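Local structure of dephospho-CoA kinase (Mycobacterium paratuberculosis, 6N39) at residues A281-V286 with Y294-H299; T301-K306 with H342-G347. The protein probably catalyses the last step of coenzyme A biosynthesis, the ATP-dependent phosphorylation of the 3'-hydroxyl of dephospho-CoA, and carries a C-terminal UPF0157 (GrpB-family) domain that helps it fold. All coordinates share one frame; numbering follows the deposited sequence.

Contact 1: residues A281-V286 with Y294-H299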
ATOM      1  N   ALA A 281      -6.950  -1.920  21.563  1.00 32.70           N
ATOM      2  CA  ALA A 281      -5.871  -1.815  20.580  1.00 37.34           C
ATOM      3  C   ALA A 281      -6.410  -1.463  19.191  1.00 30.33           C
ATOM      4  O   ALA A 281      -5.843  -0.610  18.475  1.00 35.75           O
ATOM      5  CB  ALA A 281      -5.089  -3.131  20.552  1.00 29.93           C
ATOM      6  N   ALA A 282      -7.506  -2.113  18.791  1.00 33.40           N
ATOM      7  CA  ALA A 282      -8.163  -1.747  17.542  1.00 32.56           C
ATOM      8  C   ALA A 282      -8.481  -0.257  17.514  1.00 33.45           C
ATOM      9  O   ALA A 282      -8.278   0.418  16.498  1.00 31.63           O
ATOM     10  CB  ALA A 282      -9.440  -2.568  17.350  1.00 28.94           C
ATOM     11  N   ASP A 283      -8.958   0.280  18.632  1.00 30.90           N
ATOM     12  CA  ASP A 283      -9.328   1.690  18.646  1.00 34.65           C
ATOM     13  C   ASP A 283      -8.094   2.584  18.577  1.00 42.27           C
ATOM     14  O   ASP A 283      -8.167   3.702  18.051  1.00 42.71           O
ATOM     15  CB  ASP A 283     -10.182   1.997  19.886  1.00 33.26           C
ATOM     16  CG  ASP A 283     -11.631   1.508  19.726  1.00 38.14           C
ATOM     17  OD1 ASP A 283     -12.074   1.297  18.576  1.00 36.51           O
ATOM     18  OD2 ASP A 283     -12.339   1.352  20.733  1.00 36.97           O
ATOM     19  N   GLU A 284      -6.949   2.101  19.075  1.00 32.35           N
ATOM     20  CA  GLU A 284      -5.703   2.843  18.885  1.00 32.85           C
ATOM     21  C   GLU A 284      -5.283   2.894  17.418  1.00 32.94           C
ATOM     22  O   GLU A 284      -4.432   3.713  17.051  1.00 31.80           O
ATOM     23  CB  GLU A 284      -4.569   2.215  19.712  1.00 34.79           C
ATOM     24  CG  GLU A 284      -4.708   2.379  21.220  1.00 38.51           C
ATOM     25  CD  GLU A 284      -3.571   1.698  22.002  1.00 44.31           C
ATOM     26  OE1 GLU A 284      -2.633   1.138  21.380  1.00 45.91           O
ATOM     27  OE2 GLU A 284      -3.623   1.724  23.242  1.00 47.16           O
ATOM     28  N   LEU A 285      -5.821   2.011  16.580  1.00 31.09           N
ATOM     29  CA  LEU A 285      -5.385   2.029  15.176  1.00 33.84           C
ATOM     30  C   LEU A 285      -6.042   3.103  14.281  1.00 38.80           C
ATOM     31  O   LEU A 285      -5.721   3.162  13.087  1.00 30.57           O
ATOM     32  CB  LEU A 285      -5.616   0.654  14.550  1.00 28.51           C
ATOM     33  CG  LEU A 285      -4.619  -0.407  15.049  1.00 31.00           C
ATOM     34  CD1 LEU A 285      -5.034  -1.796  14.556  1.00 27.31           C
ATOM     35  CD2 LEU A 285      -3.216  -0.086  14.555  1.00 30.01           C
ATOM     36  N   VAL A 286      -6.927   3.965  14.786  1.00 33.08           N
ATOM     37  CA  VAL A 286      -7.715   4.819  13.884  1.00 31.83           C
ATOM     38  C   VAL A 286      -6.819   5.790  13.120  1.00 33.83           C
ATOM     39  O   VAL A 286      -6.883   5.886  11.888  1.00 33.32           O
ATOM     40  CB  VAL A 286      -8.811   5.572  14.663  1.00 42.66           C
ATOM     41  CG1 VAL A 286      -9.410   6.700  13.812  1.00 40.52           C
ATOM     42  CG2 VAL A 286      -9.891   4.602  15.111  1.00 34.84           C
ATOM     43  N   TYR A 294      -6.965   4.458   4.983  1.00 32.54           N
ATOM     44  CA  TYR A 294      -8.124   3.622   5.314  1.00 29.37           C
ATOM     45  C   TYR A 294      -8.981   4.267   6.399  1.00 29.62           C
ATOM     46  O   TYR A 294      -8.747   4.046   7.596  1.00 30.82           O
ATOM     47  CB  TYR A 294      -7.667   2.230   5.767  1.00 31.50           C
ATOM     48  CG  TYR A 294      -6.770   1.517   4.772  1.00 30.55           C
ATOM     49  CD1 TYR A 294      -5.381   1.708   4.783  1.00 28.49           C
ATOM     50  CD2 TYR A 294      -7.309   0.632   3.839  1.00 27.17           C
ATOM     51  CE1 TYR A 294      -4.560   1.069   3.861  1.00 29.39           C
ATOM     52  CE2 TYR A 294      -6.506  -0.026   2.932  1.00 29.35           C
ATOM     53  CZ  TYR A 294      -5.133   0.193   2.938  1.00 33.69           C
ATOM     54  OH  TYR A 294      -4.357  -0.453   2.000  1.00 29.62           O
ATOM     55  N   PRO A 295      -9.978   5.075   6.025  1.00 26.10           N
ATOM     56  CA  PRO A 295     -10.915   5.591   7.030  1.00 29.10           C
ATOM     57  C   PRO A 295     -11.695   4.454   7.683  1.00 36.23           C
ATOM     58  O   PRO A 295     -11.933   3.402   7.081  1.00 29.71           O
ATOM     59  CB  PRO A 295     -11.853   6.513   6.222  1.00 27.59           C
ATOM     60  CG  PRO A 295     -11.030   6.919   4.996  1.00 30.23           C
ATOM     61  CD  PRO A 295     -10.183   5.681   4.694  1.00 25.31           C
ATOM     62  N   ARG A 296     -12.148   4.707   8.910  1.00 31.72           N
ATOM     63  CA  ARG A 296     -12.986   3.750   9.623  1.00 35.35           C
ATOM     64  C   ARG A 296     -14.465   3.925   9.268  1.00 31.90           C
ATOM     65  O   ARG A 296     -14.942   5.043   9.067  1.00 33.37           O
ATOM     66  CB  ARG A 296     -12.808   3.904  11.130  1.00 32.96           C
ATOM     67  CG  ARG A 296     -13.659   2.888  11.935  1.00 32.31           C
ATOM     68  CD  ARG A 296     -13.028   2.576  13.276  1.00 35.38           C
ATOM     69  NE  ARG A 296     -13.458   3.523  14.306  1.00 37.83           N
ATOM     70  CZ  ARG A 296     -13.089   3.444  15.586  1.00 46.60           C
ATOM     71  NH1 ARG A 296     -12.258   2.459  15.990  1.00 31.73           N
ATOM     72  NH2 ARG A 296     -13.549   4.351  16.452  1.00 39.67           N
ATOM     73  N   LEU A 297     -15.192   2.807   9.175  1.00 26.76           N
ATOM     74  CA  LEU A 297     -16.655   2.843   9.116  1.00 32.44           C
ATOM     75  C   LEU A 297     -17.159   2.873  10.553  1.00 36.19           C
ATOM     76  O   LEU A 297     -17.120   1.860  11.259  1.00 33.47           O
ATOM     77  CB  LEU A 297     -17.211   1.646   8.348  1.00 31.98           C
ATOM     78  CG  LEU A 297     -16.764   1.737   6.883  1.00 42.87           C
ATOM     79  CD1 LEU A 297     -16.794   0.403   6.189  1.00 50.79           C
ATOM     80  CD2 LEU A 297     -17.655   2.734   6.152  1.00 40.64           C
ATOM     81  N   GLU A 298     -17.626   4.039  10.984  1.00 37.90           N
ATOM     82  CA  GLU A 298     -17.787   4.288  12.412  1.00 45.08           C
ATOM     83  C   GLU A 298     -18.921   3.465  13.024  1.00 46.28           C
ATOM     84  O   GLU A 298     -18.838   3.092  14.202  1.00 48.91           O
ATOM     85  CB  GLU A 298     -18.004   5.790  12.649  1.00 46.25           C
ATOM     86  CG  GLU A 298     -17.394   6.321  13.948  1.00 64.09           C
ATOM     87  CD  GLU A 298     -15.883   6.050  14.086  1.00 66.35           C
ATOM     88  OE1 GLU A 298     -15.118   6.233  13.109  1.00 57.95           O
ATOM     89  OE2 GLU A 298     -15.466   5.649  15.192  1.00 68.81           O
ATOM     90  N   HIS A 299     -19.971   3.154  12.261  1.00 37.68           N
ATOM     91  CA  HIS A 299     -21.145   2.499  12.830  1.00 43.00           C
ATOM     92  C   HIS A 299     -21.233   1.010  12.513  1.00 37.83           C
ATOM     93  O   HIS A 299     -22.337   0.451  12.528  1.00 40.84           O
ATOM     94  CB  HIS A 299     -22.410   3.199  12.357  1.00 44.27           C
ATOM     95  CG  HIS A 299     -22.405   4.661  12.651  1.00 57.95           C
ATOM     96  ND1 HIS A 299     -22.553   5.156  13.927  1.00 57.52           N
ATOM     97  CD2 HIS A 299     -22.220   5.732  11.846  1.00 56.58           C
ATOM     98  CE1 HIS A 299     -22.487   6.475  13.893  1.00 63.09           C
ATOM     99  NE2 HIS A 299     -22.284   6.849  12.641  1.00 64.96           N
TER
HETATM  100  O   HOH W   1     -10.526   0.946  14.660  1.00 31.51           O
HETATM  101  O   HOH W   2      -9.004   5.380  10.252  1.00 35.49           O

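Contact 2: residues T301-K306 with H342-G347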
ATOM      1  N   THR A 301     -19.738  -2.274  14.204  1.00 30.48           N
ATOM      2  CA  THR A 301     -18.983  -2.720  15.364  1.00 30.08           C
ATOM      3  C   THR A 301     -19.157  -4.207  15.669  1.00 32.55           C
ATOM      4  O   THR A 301     -18.729  -4.656  16.737  1.00 32.19           O
ATOM      5  CB  THR A 301     -19.367  -1.890  16.598  1.00 36.55           C
ATOM      6  OG1 THR A 301     -20.795  -1.872  16.738  1.00 34.60           O
ATOM      7  CG2 THR A 301     -18.863  -0.456  16.447  1.00 37.74           C
ATOM      8  N   ALA A 302     -19.749  -4.986  14.763  1.00 28.96           N
ATOM      9  CA  ALA A 302     -19.880  -6.429  14.960  1.00 30.71           C
ATOM     10  C   ALA A 302     -20.133  -7.094  13.612  1.00 34.75           C
ATOM     11  O   ALA A 302     -20.559  -6.442  12.656  1.00 33.77           O
ATOM     12  CB  ALA A 302     -21.014  -6.779  15.942  1.00 28.99           C
ATOM     13  N   ASP A 303     -19.811  -8.393  13.536  1.00 31.75           N
ATOM     14  CA  ASP A 303     -20.327  -9.272  12.488  1.00 31.39           C
ATOM     15  C   ASP A 303     -21.716  -9.790  12.891  1.00 37.26           C
ATOM     16  O   ASP A 303     -22.184  -9.582  14.014  1.00 36.50           O
ATOM     17  CB  ASP A 303     -19.378 -10.464  12.251  1.00 33.90           C
ATOM     18  CG  ASP A 303     -17.998 -10.041  11.718  1.00 38.53           C
ATOM     19  OD1 ASP A 303     -17.929  -9.352  10.678  1.00 37.54           O
ATOM     20  OD2 ASP A 303     -16.982 -10.401  12.345  1.00 40.68           O
ATOM     21  N   VAL A 304     -22.366 -10.494  11.966  1.00 33.31           N
ATOM     22  CA  VAL A 304     -23.600 -11.222  12.272  1.00 36.09           C
ATOM     23  C   VAL A 304     -23.262 -12.407  13.171  1.00 40.19           C
ATOM     24  O   VAL A 304     -22.423 -13.240  12.824  1.00 34.57           O
ATOM     25  CB  VAL A 304     -24.286 -11.687  10.979  1.00 38.63           C
ATOM     26  CG1 VAL A 304     -25.583 -12.475  11.272  1.00 35.08           C
ATOM     27  CG2 VAL A 304     -24.593 -10.485  10.093  1.00 42.32           C
ATOM     28  N   ALA A 305     -23.911 -12.493  14.331  1.00 35.99           N
ATOM     29  CA  ALA A 305     -23.624 -13.593  15.253  1.00 39.50           C
ATOM     30  C   ALA A 305     -24.137 -14.923  14.703  1.00 43.67           C
ATOM     31  O   ALA A 305     -25.156 -14.979  14.019  1.00 41.92           O
ATOM     32  CB  ALA A 305     -24.265 -13.346  16.630  1.00 32.78           C
ATOM     33  N   LYS A 306     -23.408 -16.004  15.008  1.00 40.39           N
ATOM     34  CA  LYS A 306     -23.916 -17.354  14.816  1.00 39.76           C
ATOM     35  C   LYS A 306     -24.024 -18.040  16.167  1.00 40.10           C
ATOM     36  O   LYS A 306     -23.175 -17.828  17.036  1.00 43.56           O
ATOM     37  CB  LYS A 306     -23.008 -18.216  13.908  1.00 45.66           C
ATOM     38  CG  LYS A 306     -22.355 -17.502  12.764  1.00 52.16           C
ATOM     39  CD  LYS A 306     -23.315 -17.249  11.625  1.00 60.14           C
ATOM     40  CE  LYS A 306     -22.826 -16.043  10.833  1.00 51.99           C
ATOM     41  NZ  LYS A 306     -21.396 -15.819  11.131  1.00 51.69           N
ATOM     42  N   HIS A 342     -10.827  -5.647   8.128  1.00 29.06           N
ATOM     43  CA  HIS A 342     -11.511  -6.068   9.344  1.00 27.03           C
ATOM     44  C   HIS A 342     -10.496  -6.166  10.476  1.00 29.66           C
ATOM     45  O   HIS A 342      -9.433  -6.762  10.305  1.00 30.27           O
ATOM     46  CB  HIS A 342     -12.194  -7.430   9.137  1.00 30.53           C
ATOM     47  CG  HIS A 342     -13.049  -7.509   7.906  1.00 32.73           C
ATOM     48  ND1 HIS A 342     -14.406  -7.271   7.927  1.00 30.88           N
ATOM     49  CD2 HIS A 342     -12.745  -7.822   6.624  1.00 29.33           C
ATOM     50  CE1 HIS A 342     -14.900  -7.414   6.707  1.00 33.94           C
ATOM     51  NE2 HIS A 342     -13.912  -7.746   5.897  1.00 34.28           N
ATOM     52  N   ILE A 343     -10.827  -5.620  11.637  1.00 26.15           N
ATOM     53  CA  ILE A 343      -9.949  -5.681  12.804  1.00 26.63           C
ATOM     54  C   ILE A 343     -10.672  -6.509  13.854  1.00 30.10           C
ATOM     55  O   ILE A 343     -11.716  -6.083  14.375  1.00 31.94           O
ATOM     56  CB  ILE A 343      -9.616  -4.287  13.342  1.00 27.32           C
ATOM     57  CG1 ILE A 343      -9.168  -3.365  12.195  1.00 32.35           C
ATOM     58  CG2 ILE A 343      -8.543  -4.378  14.434  1.00 29.12           C
ATOM     59  CD1 ILE A 343      -8.772  -1.993  12.669  1.00 28.78           C
ATOM     60  N   ARG A 344     -10.112  -7.683  14.159  1.00 26.32           N
ATOM     61  CA  ARG A 344     -10.768  -8.668  15.008  1.00 32.04           C
ATOM     62  C   ARG A 344      -9.803  -9.151  16.083  1.00 37.20           C
ATOM     63  O   ARG A 344      -8.578  -9.128  15.900  1.00 32.29           O
ATOM     64  CB  ARG A 344     -11.291  -9.861  14.171  1.00 27.75           C
ATOM     65  CG  ARG A 344     -12.346  -9.457  13.092  1.00 24.32           C
ATOM     66  CD  ARG A 344     -13.220 -10.683  12.737  1.00 29.15           C
ATOM     67  NE  ARG A 344     -14.272 -10.382  11.769  1.00 27.17           N
ATOM     68  CZ  ARG A 344     -14.111 -10.402  10.452  1.00 30.33           C
ATOM     69  NH1 ARG A 344     -12.920 -10.700   9.931  1.00 28.60           N
ATOM     70  NH2 ARG A 344     -15.145 -10.121   9.652  1.00 29.37           N
ATOM     71  N   VAL A 345     -10.372  -9.585  17.210  1.00 31.15           N
ATOM     72  CA  VAL A 345      -9.601  -9.925  18.401  1.00 30.86           C
ATOM     73  C   VAL A 345      -9.153 -11.383  18.331  1.00 33.38           C
ATOM     74  O   VAL A 345      -9.963 -12.282  18.075  1.00 33.59           O
ATOM     75  CB  VAL A 345     -10.424  -9.663  19.676  1.00 29.72           C
ATOM     76  CG1 VAL A 345      -9.649 -10.122  20.931  1.00 36.99           C
ATOM     77  CG2 VAL A 345     -10.795  -8.164  19.791  1.00 30.06           C
ATOM     78  N   ASP A 346      -7.869 -11.608  18.597  1.00 31.90           N
ATOM     79  CA  ASP A 346      -7.207 -12.911  18.682  1.00 31.84           C
ATOM     80  C   ASP A 346      -8.044 -13.962  19.409  1.00 35.10           C
ATOM     81  O   ASP A 346      -8.293 -13.845  20.610  1.00 33.09           O
ATOM     82  CB  ASP A 346      -5.873 -12.715  19.425  1.00 33.10           C
ATOM     83  CG  ASP A 346      -4.967 -13.963  19.377  1.00 44.06           C
ATOM     84  OD1 ASP A 346      -5.081 -14.747  18.416  1.00 41.62           O
ATOM     85  OD2 ASP A 346      -4.154 -14.149  20.314  1.00 49.53           O
ATOM     86  N   GLY A 347      -8.453 -15.012  18.692  1.00 32.75           N
ATOM     87  CA  GLY A 347      -9.186 -16.114  19.275  1.00 33.70           C
ATOM     88  C   GLY A 347     -10.704 -15.979  19.250  1.00 35.28           C
ATOM     89  O   GLY A 347     -11.403 -16.985  19.397  1.00 34.90           O
TER

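Contact 1: residues A281-V286 with Y294-H299
OD1 of Asp-283 is gripped by two arginines: Arg-296, whose NH1 lies 2.8 Å from it, and Arg-328 of the strand 328-331, whose NE makes a second salt bridge. The bond from Arg-296 NH1 is bent (144° at the hydrogen); it meets the oxygen on its anti side, tilted out of the carboxylate plane, and the carboxylate and guanidinium planes stand 71° apart. The same NH1 also donates to a water, 2.7 Å away, that passes a hydrogen bond on to the backbone O of Ala-282. At the far edge of the guanidinium, NH2 reaches OE2 of Glu-298 at 2.6 Å, with OE2 close to the guanidinium plane and using its syn lone pair, and NE adds weak bonds to the same carboxylate. The arginine thus spans two acids, which suits a long side chain ending in a flat cation with N-H donors on several edges. Its chain leaves with CG anti to the backbone N (chi1 -179°) and bends at chi3, turning the guanidinium between Asp-283 and Glu-298. Val-286 CG2 lies over one face, offset toward the rim and 3.3 Å from Arg-296 NH1; a branched aliphatic side chain can pack there without competing for the polar edges. A second water ties Val-286 O to Tyr-294 O. On the surface of the GrpB-family domain, this salt-bridge network links helix 279-284 to the extended chain beside strand 328-331.

Contact 2: residues T301-K306 with H342-G347
The strand 339-345 of the mixed sheet in the GrpB-family domain presents Arg-344 to the long loop that precedes strand 328-331, and Asp-303 of that loop receives it. The two side chains approach from opposite directions, and the guanidinium offers its side, NE together with NH2, to the two carboxylate oxygens. NE lies 2.8 Å from OD2 of Asp-303 and uses the syn lone pair of that oxygen, with an angle of 154° at the hydrogen. NH2 reaches OD1 of Asp-303 at 3.1 Å along a nearly straight line of 174°, and OD1 lies within the guanidinium plane. The two planes are 36° apart, so NH2 meets OD1 on its syn side but out of the carboxylate plane; its bond to OD2 is weak. Arg-344 stays extended from CG to NE, which carries its charged end from the strand across to the loop; His-342 CB lies over one guanidinium face, toward its rim. The third nitrogen, NH1, binds Gln-273 OE1 on the adjacent strand 270-276, so the group is held from more than one side. OD1 of Asp-303 has a further salt bridge, to Lys-327 NZ, and an acid here probably offsets the nearby positive charges of Arg-344 and Lys-327. The short aspartate keeps its carboxylate close to the loop backbone, while the longer arginine covers most of the gap. The result is a side-on, bidentate arginine-carboxylate salt bridge joining loop to sheet.

Overall arrangement
Both contacts belong to the C-terminal GrpB-family domain, with centres 14 Å apart, and they follow one another in series: contact 1 closes at 299, just before contact 2 opens at 301. The chain running from 294 to 306 therefore supplies one segment to each, tied first to the helix 279-284 and then to the strand 339-345. The other two segments meet directly, since Ala-282 CB packs 3.5 Å from Ile-343 CG2. Strand 328-331, next to strand 339-345 in the mixed sheet, adjoins both contacts. Together they join helix, loop and sheet within a domain involved in proper folding of the full-length enzyme, though neither contact is itself tied to that role; both lie away from the predicted ATP site.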